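Local coordinates for alpha-ketoglutarate-dependent non-heme iron oxygenase EasH (PDB 5M0T), which probably uses iron(II), 2-oxoglutarate and molecular oxygen to carry out an oxidative step in the biosynthesis of the ergot alkaloid cycloclavine, at residues 55-59 with 71-77. Numbering follows the deposited sequence.
Sequences HMKQW and LAGMRQL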
loop_
_atom_site.group_PDB
_atom_site.type_symbol
_atom_site.label_atom_id
_atom_site.label_comp_id
_atom_site.label_asym_id
_atom_site.label_seq_id
_atom_site.Cartn_x
_atom_site.Cartn_y
_atom_site.Cartn_z
ATOM N N HIS A 55 -10.904 15.150 -21.780
ATOM C CA HIS A 55 -9.627 15.074 -21.032
ATOM C C HIS A 55 -8.572 14.092 -21.605
ATOM O O HIS A 55 -7.470 13.975 -21.037
ATOM C CB HIS A 55 -9.884 14.695 -19.564
ATOM C CG HIS A 55 -10.860 15.574 -18.853
ATOM N ND1 HIS A 55 -10.477 16.694 -18.152
ATOM C CD2 HIS A 55 -12.203 15.490 -18.730
ATOM C CE1 HIS A 55 -11.550 17.274 -17.643
ATOM N NE2 HIS A 55 -12.608 16.560 -17.978
ATOM N N MET A 56 -8.896 13.382 -22.693
ATOM C CA MET A 56 -8.006 12.312 -23.220
ATOM C C MET A 56 -6.738 12.866 -23.894
ATOM O O MET A 56 -6.775 13.944 -24.493
ATOM C CB MET A 56 -8.761 11.402 -24.217
ATOM C CG MET A 56 -9.899 10.570 -23.623
ATOM S SD MET A 56 -9.320 9.253 -22.522
ATOM C CE MET A 56 -8.714 8.035 -23.702
ATOM N N LYS A 57 -5.631 12.124 -23.782
ATOM C CA LYS A 57 -4.385 12.441 -24.507
ATOM C C LYS A 57 -3.410 11.247 -24.604
ATOM O O LYS A 57 -3.624 10.196 -24.012
ATOM C CB LYS A 57 -3.688 13.700 -23.921
ATOM C CG LYS A 57 -2.786 13.494 -22.705
ATOM C CD LYS A 57 -3.474 12.798 -21.549
ATOM C CE LYS A 57 -2.510 12.660 -20.385
ATOM N NZ LYS A 57 -2.842 11.455 -19.588
ATOM N N GLN A 58 -2.334 11.444 -25.360
ATOM C CA GLN A 58 -1.309 10.420 -25.582
ATOM C C GLN A 58 -0.461 10.190 -24.317
ATOM O O GLN A 58 -0.256 11.115 -23.527
ATOM C CB GLN A 58 -0.412 10.832 -26.773
ATOM C CG GLN A 58 0.514 9.743 -27.316
ATOM C CD GLN A 58 -0.224 8.547 -27.919
ATOM O OE1 GLN A 58 -1.395 8.637 -28.304
ATOM N NE2 GLN A 58 0.465 7.417 -28.007
ATOM N N TRP A 59 0.010 8.955 -24.127
ATOM C CA TRP A 59 0.972 8.639 -23.057
ATOM C C TRP A 59 2.321 9.337 -23.319
ATOM O O TRP A 59 2.924 9.144 -24.390
ATOM C CB TRP A 59 1.189 7.121 -22.949
ATOM C CG TRP A 59 2.290 6.733 -21.982
ATOM C CD1 TRP A 59 3.623 6.561 -22.268
ATOM C CD2 TRP A 59 2.150 6.485 -20.578
ATOM N NE1 TRP A 59 4.314 6.223 -21.130
ATOM C CE2 TRP A 59 3.439 6.169 -20.076
ATOM C CE3 TRP A 59 1.064 6.499 -19.693
ATOM C CZ2 TRP A 59 3.664 5.861 -18.724
ATOM C CZ3 TRP A 59 1.282 6.202 -18.362
ATOM C CH2 TRP A 59 2.576 5.888 -17.884
ATOM N N LEU A 71 2.128 0.599 -21.557
ATOM C CA LEU A 71 1.202 1.694 -21.956
ATOM C C LEU A 71 1.689 2.668 -23.063
ATOM O O LEU A 71 0.956 3.592 -23.427
ATOM C CB LEU A 71 0.765 2.502 -20.715
ATOM C CG LEU A 71 -0.022 1.738 -19.638
ATOM C CD1 LEU A 71 -0.135 2.568 -18.368
ATOM C CD2 LEU A 71 -1.403 1.326 -20.136
ATOM N N ALA A 72 2.894 2.468 -23.599
ATOM C CA ALA A 72 3.360 3.258 -24.753
ATOM C C ALA A 72 2.487 2.945 -25.983
ATOM O O ALA A 72 2.078 1.795 -26.182
ATOM C CB ALA A 72 4.837 2.973 -25.047
ATOM N N GLY A 73 2.181 3.975 -26.777
ATOM C CA GLY A 73 1.320 3.852 -27.973
ATOM C C GLY A 73 -0.188 3.977 -27.752
ATOM O O GLY A 73 -0.952 4.078 -28.721
ATOM N N MET A 74 -0.630 3.967 -26.489
ATOM C CA MET A 74 -2.054 4.071 -26.157
ATOM C C MET A 74 -2.411 5.510 -25.837
ATOM O O MET A 74 -1.550 6.287 -25.383
ATOM C CB MET A 74 -2.384 3.223 -24.937
ATOM C CG MET A 74 -2.336 1.736 -25.200
ATOM S SD MET A 74 -2.785 0.802 -23.726
ATOM C CE MET A 74 -3.692 -0.552 -24.476
ATOM N N ARG A 75 -3.682 5.853 -26.073
ATOM C CA ARG A 75 -4.290 7.023 -25.441
ATOM C C ARG A 75 -4.790 6.570 -24.064
ATOM O O ARG A 75 -5.444 5.536 -23.958
ATOM C CB ARG A 75 -5.431 7.571 -26.294
ATOM C CG ARG A 75 -5.002 8.014 -27.691
ATOM C CD ARG A 75 -6.141 8.685 -28.452
ATOM N NE ARG A 75 -6.577 9.918 -27.779
ATOM C CZ ARG A 75 -6.035 11.130 -27.929
ATOM N NH1 ARG A 75 -5.012 11.343 -28.766
ATOM N NH2 ARG A 75 -6.537 12.149 -27.238
ATOM N N GLN A 76 -4.449 7.317 -23.013
ATOM C CA GLN A 76 -4.879 6.975 -21.662
ATOM C C GLN A 76 -5.213 8.197 -20.805
ATOM O O GLN A 76 -4.584 9.255 -20.924
ATOM C CB GLN A 76 -3.856 6.056 -20.950
ATOM C CG GLN A 76 -2.520 6.688 -20.527
ATOM C CD GLN A 76 -2.523 7.395 -19.163
ATOM O OE1 GLN A 76 -3.304 7.071 -18.271
ATOM N NE2 GLN A 76 -1.628 8.364 -19.001
ATOM N N LEU A 77 -6.233 8.030 -19.967
ATOM C CA LEU A 77 -6.557 8.954 -18.885
ATOM C C LEU A 77 -6.748 8.111 -17.636
ATOM O O LEU A 77 -7.456 7.119 -17.688
ATOM C CB LEU A 77 -7.847 9.710 -19.190
ATOM C CG LEU A 77 -8.350 10.704 -18.125
ATOM C CD1 LEU A 77 -7.405 11.894 -17.991
ATOM C CD2 LEU A 77 -9.765 11.143 -18.453
#
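Lys57 and Gln76 are joined twice. The backbone N of Gln76 donates to Lys57 O at 3.2 Å, and the ammonium NZ of Lys57 reaches Gln76 O at 3.1 Å, tilted 26° from the carbonyl plane. The lysine CG lies between the backbone N and the carbonyl carbon (chi1 84°), and a further bend at chi2 carries NZ back to strand 75-77, although CB starts away from it. A weak bond from Trp59 N to Met74 O, 3.3 Å long, completes the single bridge of Gln58 with Arg75. The Arg75 guanidinium lies with a face against the Lys57 backbone, while Gln58 crosses the arginine at about a right angle, its OE1 3.7 Å from Arg75 CG. Leu71 CB sits over the six-membered ring of Trp59, 4.3 Å from its centroid, and Gln76 CG meets the ring edge in plane. The Gln76 amide, whose OE1 bonds Ser78, approaches obliquely, planes 62° apart, with NE2 3.3 Å from Trp59 CE3. Met56 brings SD within 3.7 Å of Leu77 CB. The bridge adds a short pairing beyond strand 75-77, at the end of the main sheet of this cupin-type fold. Leu71 touches 2-oxoglutarate and, like Trp59 and Gln76, packs on Leu276 of the second subunit. Because Lys57 NZ also salt-bridges Asp275 of that subunit, its charge probably ties the backbone pairing to the dimer contact.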